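Local coordinates for protein Udp-n-acetylglucosamine pyrophosphorylase (Trypanosoma brucei, PDB 4BQH) that probably catalyses the formation of UDP-N-acetylglucosamine and diphosphate from UTP and N-acetylglucosamine 1-phosphate, at residues V104-I109 and E160-I165; H151-R156 and S505-V510. All coordinates share one frame; numbering follows the deposited sequence.

Both contacts use helix 147-166, contact 2 in its N-terminal half (151-156) and contact 1 near its C-terminal end (160-165), and their centres lie about 14 Å apart. In contact 1 the partner is helix 95-110, which leads into strand 114-119 of the central sheet; in contact 2 it is the loop that follows strand 501-504, far on in the chain. One methyl pair joins the two: Ile161 CD1, which also touches the tyrosine of contact 1, packs at 4.0 Å on CG2 of Val510 from contact 2. The centres of contacts 1 and 2 stand about 22 Å and 17 Å from that of the chain, on the same side of it.

Contact 1: residues V104-I109 and E160-I165; sequences VGYKAI and EIAESI
Two helices of the nucleotidyltransferase domain cross where the Tyr106 ring of helix 95-110 lies against Ile161, Ala162 and Ile165 of helix 147-166. Ile161 holds one face of the ring: its CG2 sits 3.4 Å from Tyr106 CZ, offset toward the rim, a CH-pi contact 27° off the ring normal. Its other branch reaches past the ring, bringing CD1 to 3.4 Å from Tyr106 OH. The phenol oxygen takes its hydrogen bond from Arg158, one turn back on the same helix as Ile161. With CG anti to the carbonyl carbon (chi1 -80°), the root of the tyrosine ring meets Ile165, whose side chain crosses that of Tyr106 at about a right angle and brings CD1 to 3.4 Å from Tyr106 CD2.

In this GT-A-type fold both helices flank the central sheet, and their axes, 8.7 Å apart at closest approach, cross at -101°. The small Ala162 lies at the crossing, its CA 5.0 Å from that of Tyr106. Its methyl meets Tyr106 CD1 and, at 3.8 Å, Ile109 CG2; Ile109 itself packs further on Ile114 of strand 114-119 and on Val174. Between 104-109 and 160-165 themselves no direct hydrogen bond forms, but a water donates to Ala162 O at 2.8 Å and, weakly, to Tyr106 O.

Contact 2: residues H151-R156 and S505-V510; sequences HCEKIR and SPLVSV
Glu153, on helix 147-166, lays its whole side chain against Leu507 in the loop after strand 501-504. The loop begins with an ST turn, in which Ser505 OG accepts from Leu507 N at 3.2 Å, and it packs beside a helix of the GT-A-type domain. Glu153 CB starts the contact 3.7 Å from Leu507 CD2, and CG keeps to the same methyl and to Leu507 CG. Beyond CG the chain is extended (chi2 -178°) and crosses the leucine at about a right angle, so that the carboxylate carbon CD comes to 3.7 Å from Leu507 CD1. At the tip the two oxygens diverge: OE2 stays by Leu507 CD1, whereas OE1 turns to the proline ring, 3.7 Å from Pro506 CD. The charge of Glu153 is met from outside the two segments, by a salt bridge from OE1 to Lys145.

Leu507 also reaches Arg156, one turn along the helix from Glu153. Its CD2 lies over the centre of one guanidinium face, 3.9 Å from Arg156 CZ, an apolar cover for a group whose NH1 donates to Phe198 O. The same methyl thus bridges the base of the glutamate and the flat end of the arginine.

Lys154 borders Glu153 on the helix and meets the loop with its base. Its CG rests 3.8 Å from Pro506 CB, while the extended chain leads away to NZ, hydrogen-bonded to Ala286 O. Val510 packs beside that base from farther along the loop, its CG1 4.0 Å from Lys154 CA and 4.1 Å from Lys154 CG.

Contact 1: residues V104-I109 and E160-I165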
loop_
_atom_site.group_PDB
_atom_site.type_symbol
_atom_site.label_atom_id
_atom_site.label_comp_id
_atom_site.label_asym_id
_atom_site.label_seq_id
_atom_site.Cartn_x
_atom_site.Cartn_y
_atom_site.Cartn_z
ATOM N N VAL A 104 -9.862 -19.749 4.939
ATOM C CA VAL A 104 -9.675 -19.723 3.480
ATOM C C VAL A 104 -8.416 -18.921 3.111
ATOM O O VAL A 104 -7.630 -19.330 2.260
ATOM C CB VAL A 104 -10.910 -19.143 2.747
ATOM C CG1 VAL A 104 -10.653 -18.991 1.248
ATOM C CG2 VAL A 104 -12.123 -20.042 2.973
ATOM N N GLY A 105 -8.271 -17.761 3.741
ATOM C CA GLY A 105 -7.095 -16.921 3.501
ATOM C C GLY A 105 -5.802 -17.627 3.873
ATOM O O GLY A 105 -4.812 -17.548 3.142
ATOM N N TYR A 106 -5.784 -18.311 5.010
ATOM C CA TYR A 106 -4.579 -19.048 5.391
ATOM C C TYR A 106 -4.211 -20.187 4.431
ATOM O O TYR A 106 -3.022 -20.454 4.208
ATOM C CB TYR A 106 -4.635 -19.535 6.846
ATOM C CG TYR A 106 -4.286 -18.468 7.869
ATOM C CD1 TYR A 106 -3.059 -17.790 7.821
ATOM C CD2 TYR A 106 -5.169 -18.149 8.891
ATOM C CE1 TYR A 106 -2.738 -16.814 8.760
ATOM C CE2 TYR A 106 -4.847 -17.172 9.845
ATOM C CZ TYR A 106 -3.635 -16.516 9.768
ATOM O OH TYR A 106 -3.319 -15.544 10.722
ATOM N N LYS A 107 -5.209 -20.863 3.867
ATOM C CA LYS A 107 -4.914 -21.915 2.889
ATOM C C LYS A 107 -4.215 -21.278 1.677
ATOM O O LYS A 107 -3.256 -21.850 1.130
ATOM C CB LYS A 107 -6.202 -22.676 2.494
ATOM C CG LYS A 107 -6.138 -23.534 1.239
ATOM C CD LYS A 107 -7.517 -24.039 0.733
ATOM C CE LYS A 107 -8.711 -23.124 1.106
ATOM N NZ LYS A 107 -9.764 -22.852 0.055
ATOM N N ALA A 108 -4.678 -20.109 1.252
ATOM C CA ALA A 108 -4.061 -19.451 0.090
ATOM C C ALA A 108 -2.633 -18.995 0.397
ATOM O O ALA A 108 -1.766 -19.033 -0.462
ATOM C CB ALA A 108 -4.927 -18.265 -0.377
ATOM N N ILE A 109 -2.395 -18.505 1.609
ATOM C CA ILE A 109 -1.026 -18.153 2.017
ATOM C C ILE A 109 -0.111 -19.396 1.962
ATOM O O ILE A 109 1.008 -19.338 1.405
ATOM C CB ILE A 109 -1.020 -17.467 3.410
ATOM C CG1 ILE A 109 -1.653 -16.075 3.274
ATOM C CG2 ILE A 109 0.405 -17.327 3.940
ATOM C CD1 ILE A 109 -2.001 -15.457 4.621
ATOM N N GLU A 160 3.929 -18.352 9.402
ATOM C CA GLU A 160 4.000 -19.318 10.518
ATOM C C GLU A 160 2.621 -19.830 10.931
ATOM O O GLU A 160 2.461 -21.042 11.160
ATOM C CB GLU A 160 4.751 -18.666 11.693
ATOM C CG GLU A 160 4.965 -19.546 12.912
ATOM C CD GLU A 160 5.587 -18.780 14.072
ATOM O OE1 GLU A 160 5.666 -17.522 14.022
ATOM O OE2 GLU A 160 6.015 -19.446 15.035
ATOM N N ILE A 161 1.622 -18.943 11.020
ATOM C CA ILE A 161 0.259 -19.379 11.364
ATOM C C ILE A 161 -0.332 -20.276 10.263
ATOM O O ILE A 161 -0.921 -21.321 10.567
ATOM C CB ILE A 161 -0.695 -18.185 11.677
ATOM C CG1 ILE A 161 -0.195 -17.389 12.905
ATOM C CG2 ILE A 161 -2.109 -18.687 11.948
ATOM C CD1 ILE A 161 -0.874 -16.033 13.059
ATOM N N ALA A 162 -0.150 -19.887 8.994
ATOM C CA ALA A 162 -0.623 -20.698 7.870
ATOM C C ALA A 162 -0.064 -22.138 7.978
ATOM O O ALA A 162 -0.814 -23.116 7.791
ATOM C CB ALA A 162 -0.226 -20.053 6.539
ATOM N N GLU A 163 1.222 -22.254 8.326
ATOM C CA GLU A 163 1.900 -23.562 8.457
ATOM C C GLU A 163 1.347 -24.372 9.631
ATOM O O GLU A 163 1.185 -25.610 9.547
ATOM C CB GLU A 163 3.417 -23.367 8.617
ATOM C CG GLU A 163 4.138 -23.004 7.336
ATOM C CD GLU A 163 5.491 -22.329 7.554
ATOM O OE1 GLU A 163 5.974 -22.251 8.707
ATOM O OE2 GLU A 163 6.095 -21.880 6.568
ATOM N N SER A 164 1.068 -23.683 10.733
ATOM C CA SER A 164 0.502 -24.324 11.921
ATOM C C SER A 164 -0.887 -24.909 11.644
ATOM O O SER A 164 -1.242 -25.955 12.192
ATOM C CB SER A 164 0.446 -23.344 13.107
ATOM O OG SER A 164 -0.735 -22.546 13.032
ATOM N N ILE A 165 -1.668 -24.238 10.794
ATOM C CA ILE A 165 -3.007 -24.696 10.439
ATOM C C ILE A 165 -2.954 -25.865 9.446
ATOM O O ILE A 165 -3.703 -26.833 9.590
ATOM C CB ILE A 165 -3.860 -23.561 9.835
ATOM C CG1 ILE A 165 -4.165 -22.496 10.900
ATOM C CG2 ILE A 165 -5.164 -24.115 9.264
ATOM C CD1 ILE A 165 -4.613 -21.175 10.294
HETATM O O HOH W 1 -3.075 -22.821 6.142
#

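Contact 2: residues H151-R156 and S505-V510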
loop_
_atom_site.group_PDB
_atom_site.type_symbol
_atom_site.label_atom_id
_atom_site.label_comp_id
_atom_site.label_asym_id
_atom_site.label_seq_id
_atom_site.Cartn_x
_atom_site.Cartn_y
_atom_site.Cartn_z
ATOM N N HIS A 151 6.884 -4.676 8.752
ATOM C CA HIS A 151 6.175 -5.317 7.628
ATOM C C HIS A 151 6.633 -6.729 7.401
ATOM O O HIS A 151 5.800 -7.628 7.257
ATOM C CB HIS A 151 6.282 -4.523 6.327
ATOM C CG HIS A 151 5.069 -3.658 6.039
ATOM N ND1 HIS A 151 4.740 -2.599 6.812
ATOM C CD2 HIS A 151 4.125 -3.710 5.021
ATOM C CE1 HIS A 151 3.609 -1.998 6.316
ATOM N NE2 HIS A 151 3.229 -2.676 5.231
ATOM N N CYS A 152 7.946 -6.948 7.387
ATOM C CA CYS A 152 8.494 -8.280 7.124
ATOM C C CYS A 152 8.186 -9.265 8.250
ATOM O O CYS A 152 7.946 -10.451 8.001
ATOM C CB CYS A 152 9.999 -8.207 6.864
ATOM S SG CYS A 152 10.419 -7.287 5.361
ATOM N N GLU A 153 8.183 -8.775 9.486
ATOM C CA GLU A 153 7.846 -9.622 10.605
ATOM C C GLU A 153 6.377 -10.011 10.585
ATOM O O GLU A 153 6.027 -11.126 10.956
ATOM C CB GLU A 153 8.213 -8.933 11.918
ATOM C CG GLU A 153 9.703 -8.960 12.146
ATOM C CD GLU A 153 10.127 -8.333 13.469
ATOM O OE1 GLU A 153 9.264 -7.892 14.252
ATOM O OE2 GLU A 153 11.351 -8.296 13.709
ATOM N N LYS A 154 5.502 -9.113 10.112
ATOM C CA LYS A 154 4.099 -9.485 9.957
ATOM C C LYS A 154 3.965 -10.621 8.933
ATOM O O LYS A 154 3.213 -11.564 9.154
ATOM C CB LYS A 154 3.245 -8.275 9.551
ATOM C CG LYS A 154 3.064 -7.263 10.691
ATOM C CD LYS A 154 2.413 -5.960 10.206
ATOM C CE LYS A 154 2.079 -5.034 11.378
ATOM N NZ LYS A 154 1.499 -3.734 10.878
ATOM N N ILE A 155 4.731 -10.555 7.849
ATOM C CA ILE A 155 4.669 -11.621 6.838
ATOM C C ILE A 155 5.135 -12.923 7.469
ATOM O O ILE A 155 4.479 -13.963 7.317
ATOM C CB ILE A 155 5.552 -11.298 5.628
ATOM C CG1 ILE A 155 4.915 -10.150 4.840
ATOM C CG2 ILE A 155 5.783 -12.544 4.750
ATOM C CD1 ILE A 155 5.741 -9.652 3.681
ATOM N N ARG A 156 6.267 -12.866 8.159
ATOM C CA ARG A 156 6.795 -14.091 8.818
ATOM C C ARG A 156 5.781 -14.718 9.770
ATOM O O ARG A 156 5.615 -15.953 9.820
ATOM C CB ARG A 156 8.111 -13.778 9.543
ATOM C CG ARG A 156 9.284 -13.628 8.576
ATOM C CD ARG A 156 10.468 -12.930 9.205
ATOM N NE ARG A 156 10.968 -13.752 10.307
ATOM C CZ ARG A 156 11.694 -13.287 11.311
ATOM N NH1 ARG A 156 12.064 -12.004 11.351
ATOM N NH2 ARG A 156 12.055 -14.121 12.272
ATOM N N SER A 505 5.206 -7.434 19.796
ATOM C CA SER A 505 5.952 -7.720 18.590
ATOM C C SER A 505 5.085 -8.474 17.595
ATOM O O SER A 505 4.325 -9.327 17.999
ATOM C CB SER A 505 7.164 -8.606 18.918
ATOM O OG SER A 505 7.838 -8.929 17.722
ATOM N N PRO A 506 5.209 -8.149 16.291
ATOM C CA PRO A 506 4.459 -8.962 15.313
ATOM C C PRO A 506 4.914 -10.410 15.280
ATOM O O PRO A 506 4.142 -11.266 14.867
ATOM C CB PRO A 506 4.738 -8.283 13.966
ATOM C CG PRO A 506 5.327 -6.959 14.275
ATOM C CD PRO A 506 5.909 -7.012 15.670
ATOM N N LEU A 507 6.148 -10.689 15.703
ATOM C CA LEU A 507 6.617 -12.089 15.786
ATOM C C LEU A 507 5.883 -12.879 16.869
ATOM O O LEU A 507 5.828 -14.127 16.829
ATOM C CB LEU A 507 8.147 -12.138 15.971
ATOM C CG LEU A 507 8.956 -11.609 14.784
ATOM C CD1 LEU A 507 10.456 -11.650 15.045
ATOM C CD2 LEU A 507 8.628 -12.312 13.466
ATOM N N VAL A 508 5.271 -12.168 17.810
ATOM C CA VAL A 508 4.363 -12.791 18.780
ATOM C C VAL A 508 2.921 -12.892 18.292
ATOM O O VAL A 508 2.311 -13.968 18.356
ATOM C CB VAL A 508 4.403 -12.076 20.153
ATOM C CG1 VAL A 508 3.433 -12.715 21.127
ATOM C CG2 VAL A 508 5.820 -12.154 20.704
ATOM N N SER A 509 2.375 -11.775 17.812
ATOM C CA SER A 509 0.951 -11.714 17.481
ATOM C C SER A 509 0.711 -10.726 16.370
ATOM O O SER A 509 1.240 -9.616 16.414
ATOM C CB SER A 509 0.160 -11.234 18.693
ATOM O OG SER A 509 -1.205 -11.509 18.559
ATOM N N VAL A 510 -0.116 -11.124 15.391
ATOM C CA VAL A 510 -0.566 -10.183 14.356
ATOM C C VAL A 510 -2.064 -9.933 14.431
ATOM O O VAL A 510 -2.556 -8.977 13.817
ATOM C CB VAL A 510 -0.235 -10.656 12.917
ATOM C CG1 VAL A 510 1.242 -10.444 12.591
ATOM C CG2 VAL A 510 -0.689 -12.101 12.692
#